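ATP phosphoribosyltransferase regulatory subunit (Bacillus halodurans, PDB 3OD1) probably serves as the regulatory partner of HisG in the first step of histidine biosynthesis and may let histidine feed back on that step. Local coordinates at residues Glu22-Lys25 and Thr26-Asn29; Gln183-Asp186 and Arg187-Phe191. All coordinates share one frame; numbering follows the deposited sequence.

Contact 1: residues Glu22-Lys25 and Thr26-Asn29; sequences EWYK and TKKN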
ATOM      1  N   GLU B  22       8.758 -11.358   8.118  1.00 33.46           N
ATOM      2  CA  GLU B  22      10.166 -11.227   7.704  1.00 33.43           C
ATOM      3  C   GLU B  22      10.290 -10.750   6.269  1.00 32.51           C
ATOM      4  O   GLU B  22      11.097  -9.874   5.962  1.00 39.50           O
ATOM      5  CB  GLU B  22      10.913 -12.549   7.873  1.00 41.22           C
ATOM      6  CG  GLU B  22      10.601 -13.279   9.172  1.00 54.02           C
ATOM      7  CD  GLU B  22       9.157 -13.787   9.250  1.00 64.53           C
ATOM      8  OE1 GLU B  22       8.494 -13.489  10.262  1.00 78.87           O
ATOM      9  OE2 GLU B  22       8.683 -14.476   8.315  1.00 59.01           O
ATOM     10  N   TRP B  23       9.499 -11.337   5.374  1.00 28.10           N
ATOM     11  CA  TRP B  23       9.493 -10.897   3.995  1.00 31.23           C
ATOM     12  C   TRP B  23       9.037  -9.441   3.905  1.00 31.49           C
ATOM     13  O   TRP B  23       9.546  -8.653   3.099  1.00 28.05           O
ATOM     14  CB  TRP B  23       8.571 -11.787   3.155  1.00 37.53           C
ATOM     15  CG  TRP B  23       8.888 -11.745   1.676  1.00 57.48           C
ATOM     16  CD1 TRP B  23       9.705 -12.598   0.995  1.00 58.06           C
ATOM     17  CD2 TRP B  23       8.397 -10.801   0.705  1.00 62.83           C
ATOM     18  NE1 TRP B  23       9.753 -12.249  -0.336  1.00 66.06           N
ATOM     19  CE2 TRP B  23       8.961 -11.151  -0.539  1.00 65.95           C
ATOM     20  CE3 TRP B  23       7.541  -9.698   0.771  1.00 70.21           C
ATOM     21  CZ2 TRP B  23       8.695 -10.438  -1.710  1.00 72.74           C
ATOM     22  CZ3 TRP B  23       7.275  -8.988  -0.396  1.00 75.58           C
ATOM     23  CH2 TRP B  23       7.851  -9.362  -1.618  1.00 76.10           C
ATOM     24  N   TYR B  24       8.053  -9.079   4.714  1.00 28.53           N
ATOM     25  CA  TYR B  24       7.573  -7.701   4.712  1.00 28.57           C
ATOM     26  C   TYR B  24       8.693  -6.721   5.044  1.00 25.79           C
ATOM     27  O   TYR B  24       8.851  -5.716   4.355  1.00 30.17           O
ATOM     28  CB  TYR B  24       6.424  -7.495   5.713  1.00 27.91           C
ATOM     29  CG  TYR B  24       5.894  -6.081   5.649  1.00 36.99           C
ATOM     30  CD1 TYR B  24       4.789  -5.771   4.870  1.00 41.41           C
ATOM     31  CD2 TYR B  24       6.533  -5.049   6.322  1.00 33.85           C
ATOM     32  CE1 TYR B  24       4.317  -4.480   4.793  1.00 41.35           C
ATOM     33  CE2 TYR B  24       6.065  -3.748   6.248  1.00 35.11           C
ATOM     34  CZ  TYR B  24       4.961  -3.474   5.482  1.00 38.45           C
ATOM     35  OH  TYR B  24       4.488  -2.184   5.398  1.00 46.98           O
ATOM     36  N   LYS B  25       9.444  -6.998   6.114  1.00 27.89           N
ATOM     37  CA  LYS B  25      10.501  -6.087   6.551  1.00 28.22           C
ATOM     38  C   LYS B  25      11.562  -5.920   5.469  1.00 32.52           C
ATOM     39  O   LYS B  25      12.045  -4.817   5.237  1.00 30.34           O
ATOM     40  CB  LYS B  25      11.197  -6.585   7.822  1.00 37.16           C
ATOM     41  CG  LYS B  25      10.320  -6.663   9.070  1.00 50.18           C
ATOM     42  CD  LYS B  25      11.167  -6.889  10.332  1.00 59.09           C
ATOM     43  CE  LYS B  25      10.315  -7.304  11.546  1.00 66.92           C
ATOM     44  NZ  LYS B  25      10.002  -8.776  11.569  1.00 67.16           N
ATOM     45  N   THR B  26      11.949  -7.032   4.851  1.00 28.58           N
ATOM     46  CA  THR B  26      12.954  -7.014   3.787  1.00 32.43           C
ATOM     47  C   THR B  26      12.501  -6.173   2.600  1.00 35.20           C
ATOM     48  O   THR B  26      13.253  -5.343   2.101  1.00 35.77           O
ATOM     49  CB  THR B  26      13.265  -8.436   3.301  1.00 32.54           C
ATOM     50  OG1 THR B  26      13.735  -9.201   4.410  1.00 34.96           O
ATOM     51  CG2 THR B  26      14.350  -8.421   2.206  1.00 35.75           C
ATOM     52  N   LYS B  27      11.269  -6.396   2.161  1.00 32.40           N
ATOM     53  CA  LYS B  27      10.718  -5.686   1.022  1.00 30.99           C
ATOM     54  C   LYS B  27      10.585  -4.210   1.358  1.00 36.22           C
ATOM     55  O   LYS B  27      10.902  -3.343   0.534  1.00 33.38           O
ATOM     56  CB  LYS B  27       9.371  -6.284   0.627  1.00 38.85           C
ATOM     57  CG  LYS B  27       8.544  -5.422  -0.281  1.00 50.12           C
ATOM     58  CD  LYS B  27       7.136  -5.258   0.275  1.00 58.37           C
ATOM     59  CE  LYS B  27       6.847  -3.798   0.604  1.00 49.10           C
ATOM     60  NZ  LYS B  27       5.409  -3.581   0.968  1.00 53.95           N
ATOM     61  N   LYS B  28      10.144  -3.917   2.581  1.00 33.14           N
ATOM     62  CA  LYS B  28       9.979  -2.530   2.987  1.00 34.20           C
ATOM     63  C   LYS B  28      11.300  -1.774   2.957  1.00 37.53           C
ATOM     64  O   LYS B  28      11.364  -0.667   2.408  1.00 32.10           O
ATOM     65  CB  LYS B  28       9.347  -2.407   4.364  1.00 36.45           C
ATOM     66  CG  LYS B  28       9.200  -0.961   4.831  1.00 40.28           C
ATOM     67  CD  LYS B  28       8.601  -0.914   6.225  1.00 42.98           C
ATOM     68  CE  LYS B  28       9.030   0.331   6.983  1.00 49.71           C
ATOM     69  NZ  LYS B  28       8.619   1.557   6.261  1.00 46.80           N
ATOM     70  N   ASN B  29      12.348  -2.355   3.540  1.00 32.88           N
ATOM     71  CA  ASN B  29      13.650  -1.692   3.520  1.00 38.55           C
ATOM     72  C   ASN B  29      14.084  -1.388   2.087  1.00 38.75           C
ATOM     73  O   ASN B  29      14.532  -0.274   1.784  1.00 40.77           O
ATOM     74  CB  ASN B  29      14.729  -2.534   4.197  1.00 45.13           C
ATOM     75  CG  ASN B  29      16.131  -1.965   3.978  1.00 57.24           C
ATOM     76  OD1 ASN B  29      16.413  -0.827   4.354  1.00 67.49           O
ATOM     77  ND2 ASN B  29      17.005  -2.749   3.350  1.00 52.08           N
TER

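Contact 2: residues Gln183-Asp186 and Arg187-Phe191; sequences QRAD and RLRRF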
ATOM      1  N   GLN B 183       1.854  -5.222 -42.375  1.00 75.32           N
ATOM      2  CA  GLN B 183       1.488  -6.572 -41.966  1.00 77.67           C
ATOM      3  C   GLN B 183       2.712  -7.477 -41.955  1.00 68.24           C
ATOM      4  O   GLN B 183       2.888  -8.283 -41.042  1.00 67.46           O
ATOM      5  CB  GLN B 183       0.409  -7.144 -42.888  1.00 89.34           C
ATOM      6  CG  GLN B 183      -0.522  -6.095 -43.487  1.00102.62           C
ATOM      7  CD  GLN B 183      -1.023  -5.090 -42.461  1.00108.49           C
ATOM      8  OE1 GLN B 183      -1.225  -5.419 -41.291  1.00110.84           O
ATOM      9  NE2 GLN B 183      -1.228  -3.852 -42.903  1.00109.71           N
ATOM     10  N   ARG B 184       3.553  -7.339 -42.975  1.00 62.54           N
ATOM     11  CA  ARG B 184       4.789  -8.108 -43.056  1.00 63.26           C
ATOM     12  C   ARG B 184       5.717  -7.721 -41.903  1.00 63.07           C
ATOM     13  O   ARG B 184       6.386  -8.571 -41.316  1.00 55.95           O
ATOM     14  CB  ARG B 184       5.489  -7.883 -44.402  1.00 66.54           C
ATOM     15  CG  ARG B 184       4.629  -8.186 -45.631  1.00 75.09           C
ATOM     16  CD  ARG B 184       5.381  -7.903 -46.941  1.00 82.13           C
ATOM     17  NE  ARG B 184       6.323  -8.969 -47.290  1.00 87.17           N
ATOM     18  CZ  ARG B 184       7.395  -8.808 -48.066  1.00 87.40           C
ATOM     19  NH1 ARG B 184       8.191  -9.840 -48.328  1.00 80.90           N
ATOM     20  NH2 ARG B 184       7.678  -7.616 -48.578  1.00 88.29           N
ATOM     21  N   ALA B 185       5.751  -6.429 -41.589  1.00 60.44           N
ATOM     22  CA  ALA B 185       6.596  -5.927 -40.518  1.00 57.29           C
ATOM     23  C   ALA B 185       6.119  -6.457 -39.170  1.00 50.00           C
ATOM     24  O   ALA B 185       6.931  -6.894 -38.352  1.00 53.29           O
ATOM     25  CB  ALA B 185       6.622  -4.408 -40.525  1.00 59.16           C
ATOM     26  N   ASP B 186       4.806  -6.423 -38.941  1.00 50.26           N
ATOM     27  CA  ASP B 186       4.216  -6.969 -37.716  1.00 52.25           C
ATOM     28  C   ASP B 186       4.675  -8.407 -37.464  1.00 54.45           C
ATOM     29  O   ASP B 186       5.078  -8.755 -36.356  1.00 51.87           O
ATOM     30  CB  ASP B 186       2.687  -6.944 -37.779  1.00 66.73           C
ATOM     31  CG  ASP B 186       2.108  -5.562 -37.527  1.00 84.30           C
ATOM     32  OD1 ASP B 186       2.890  -4.597 -37.385  1.00 93.79           O
ATOM     33  OD2 ASP B 186       0.864  -5.439 -37.474  1.00 83.57           O
ATOM     34  N   ARG B 187       4.610  -9.233 -38.504  1.00 54.42           N
ATOM     35  CA  ARG B 187       4.940 -10.651 -38.409  1.00 61.10           C
ATOM     36  C   ARG B 187       6.366 -10.851 -37.906  1.00 53.96           C
ATOM     37  O   ARG B 187       6.634 -11.747 -37.094  1.00 46.54           O
ATOM     38  CB  ARG B 187       4.752 -11.331 -39.773  1.00 73.64           C
ATOM     39  CG  ARG B 187       4.244 -12.767 -39.691  1.00 86.27           C
ATOM     40  CD  ARG B 187       3.657 -13.241 -41.020  1.00 94.71           C
ATOM     41  NE  ARG B 187       2.789 -14.406 -40.846  1.00102.00           N
ATOM     42  CZ  ARG B 187       2.859 -15.518 -41.576  1.00106.20           C
ATOM     43  NH1 ARG B 187       3.761 -15.625 -42.543  1.00105.31           N
ATOM     44  NH2 ARG B 187       2.024 -16.523 -41.339  1.00106.36           N
ATOM     45  N   LEU B 188       7.272 -10.009 -38.394  1.00 47.43           N
ATOM     46  CA  LEU B 188       8.661 -10.007 -37.936  1.00 46.93           C
ATOM     47  C   LEU B 188       8.784  -9.511 -36.490  1.00 47.64           C
ATOM     48  O   LEU B 188       9.469 -10.128 -35.676  1.00 48.15           O
ATOM     49  CB  LEU B 188       9.542  -9.167 -38.868  1.00 41.13           C
ATOM     50  CG  LEU B 188      10.058  -9.871 -40.127  1.00 54.07           C
ATOM     51  CD1 LEU B 188      10.621  -8.871 -41.144  1.00 58.87           C
ATOM     52  CD2 LEU B 188      11.098 -10.920 -39.762  1.00 55.25           C
ATOM     53  N   ARG B 189       8.114  -8.400 -36.181  1.00 43.88           N
ATOM     54  CA  ARG B 189       8.163  -7.797 -34.847  1.00 40.01           C
ATOM     55  C   ARG B 189       7.675  -8.769 -33.772  1.00 44.78           C
ATOM     56  O   ARG B 189       8.163  -8.761 -32.638  1.00 46.06           O
ATOM     57  CB  ARG B 189       7.300  -6.531 -34.803  1.00 49.48           C
ATOM     58  CG  ARG B 189       7.963  -5.329 -34.134  1.00 60.39           C
ATOM     59  CD  ARG B 189       6.968  -4.188 -33.914  1.00 66.39           C
ATOM     60  NE  ARG B 189       5.972  -4.112 -34.979  1.00 71.73           N
ATOM     61  CZ  ARG B 189       6.149  -3.473 -36.130  1.00 75.37           C
ATOM     62  NH1 ARG B 189       7.288  -2.844 -36.379  1.00 78.57           N
ATOM     63  NH2 ARG B 189       5.187  -3.465 -37.039  1.00 78.58           N
ATOM     64  N   ARG B 190       6.692  -9.589 -34.136  1.00 41.88           N
ATOM     65  CA  ARG B 190       6.129 -10.584 -33.232  1.00 47.14           C
ATOM     66  C   ARG B 190       7.188 -11.600 -32.805  1.00 46.13           C
ATOM     67  O   ARG B 190       7.272 -11.957 -31.628  1.00 43.60           O
ATOM     68  CB  ARG B 190       4.963 -11.295 -33.908  1.00 50.78           C
ATOM     69  CG  ARG B 190       4.467 -12.513 -33.159  1.00 52.61           C
ATOM     70  CD  ARG B 190       3.614 -12.095 -32.012  1.00 53.07           C
ATOM     71  NE  ARG B 190       2.577 -11.171 -32.450  1.00 54.85           N
ATOM     72  CZ  ARG B 190       1.709 -10.597 -31.625  1.00 55.87           C
ATOM     73  NH1 ARG B 190       1.769 -10.860 -30.321  1.00 48.23           N
ATOM     74  NH2 ARG B 190       0.791  -9.763 -32.103  1.00 50.12           N
ATOM     75  N   PHE B 191       8.005 -12.053 -33.755  1.00 40.93           N
ATOM     76  CA  PHE B 191       9.107 -12.959 -33.421  1.00 41.11           C
ATOM     77  C   PHE B 191      10.047 -12.330 -32.390  1.00 42.03           C
ATOM     78  O   PHE B 191      10.467 -12.993 -31.441  1.00 41.27           O
ATOM     79  CB  PHE B 191       9.889 -13.385 -34.665  1.00 48.53           C
ATOM     80  CG  PHE B 191       9.157 -14.369 -35.531  1.00 57.18           C
ATOM     81  CD1 PHE B 191       8.978 -15.676 -35.114  1.00 57.47           C
ATOM     82  CD2 PHE B 191       8.645 -13.985 -36.762  1.00 63.40           C
ATOM     83  CE1 PHE B 191       8.302 -16.587 -35.907  1.00 63.77           C
ATOM     84  CE2 PHE B 191       7.965 -14.894 -37.566  1.00 65.38           C
ATOM     85  CZ  PHE B 191       7.792 -16.193 -37.138  1.00 67.02           C
TER

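Contact 1: residues Glu22-Lys25 and Thr26-Asn29
Glu22 O is gripped twice by Thr26: the backbone N comes to it at 3.2 Å and the hydroxyl OG1 donates to it at 3.1 Å. The two donors approach from opposite faces of the carbonyl plane. These are the first two turns of helix 21-40 in the class II synthetase-like part of the chain, and the Thr26 side chain bonds back one turn, to the same carbonyl that takes its own backbone N-H. With OG1 beside the backbone N (chi1 -59°), the hydroxyl is set close to that carbonyl. The regular i to i+4 bonds continue with Lys27 N to Trp23 O, Asn29 N to Lys25 O and, shortest, Lys28 N to Tyr24 O at 2.8 Å. Two aromatic side chains lean forward along the helix toward the lysines of the next turn. Trp23 CZ3 comes to 3.6 Å from Lys27 CB, obliquely to the ring, and Val324 of helix 320-327 touches both residues. Lys27 NZ passes near the Tyr24 ring, 4.1 Å from CE1, but its charge is taken up elsewhere: it forms salt bridges with Glu127 and with Glu47 of the second subunit. Glu22 likewise bridges to Arg100 of that subunit, and Tyr24 packs on its Met45, so this end of the helix forms part of the dimer interface. Lys28 turns its amine to Asp32, one turn further on. Its aliphatic chain still lies against Tyr24 on the way, with CD 3.8 Å from Tyr24 CE2.

Contact 2: residues Gln183-Asp186 and Arg187-Phe191
Asp186 and Arg189 form a salt bridge three residues apart on helix 182-193, with Arg189 NH2 2.6 Å from Asp186 OD1. The carboxylate oxygen sits at the edge of the guanidinium, in its plane, while the two flat groups are turned 76° apart, so a single oxygen meets a single nitrogen, not a bidentate pair. A bend at chi3 (-34°) folds the arginine back toward the preceding turn, where Ala185 O lies above one guanidinium face, offset toward its rim, and Ala185 CB is 3.9 Å from NH2. Without the guanidinium, as with an alanine here, the Asp186 carboxylate would probably lose its charge partner and a gap would open beside Ala185. Among the backbone bonds, Arg189 N to Ala185 O and Arg190 N to Asp186 O are both 2.9 Å; Arg187 N to Gln183 O is longer, and Leu188 N to Arg184 O is weak at 3.4 Å. Apolar contacts pack the helix against two others: Ala185 packs on Met176 and Val179 of helix 168-179, and Leu188 reaches Leu175 and Val179 there as well as Tyr200, His203 and Val204 of helix 197-206.

In the fold
Contacts 1 and 2 are each a turn-to-turn arrangement within a single helix, and both helices belong to the histidyl-tRNA synthetase-like region. They lie on opposite sides of the chain's centre, their own centres 42 Å apart and their nearest atoms about 29 Å apart, so neither touches the other. Contact 1, earlier in the chain and with its centre about 18 Å from that of the chain, faces the second subunit. Contact 2, its centre about 26 Å from the chain's, lies in a group of helices that follows strand 162-167 and meets no other chain of the assembly. The pair thus marks two different surroundings, a dimer interface rich in charge and a helical packing within one subunit.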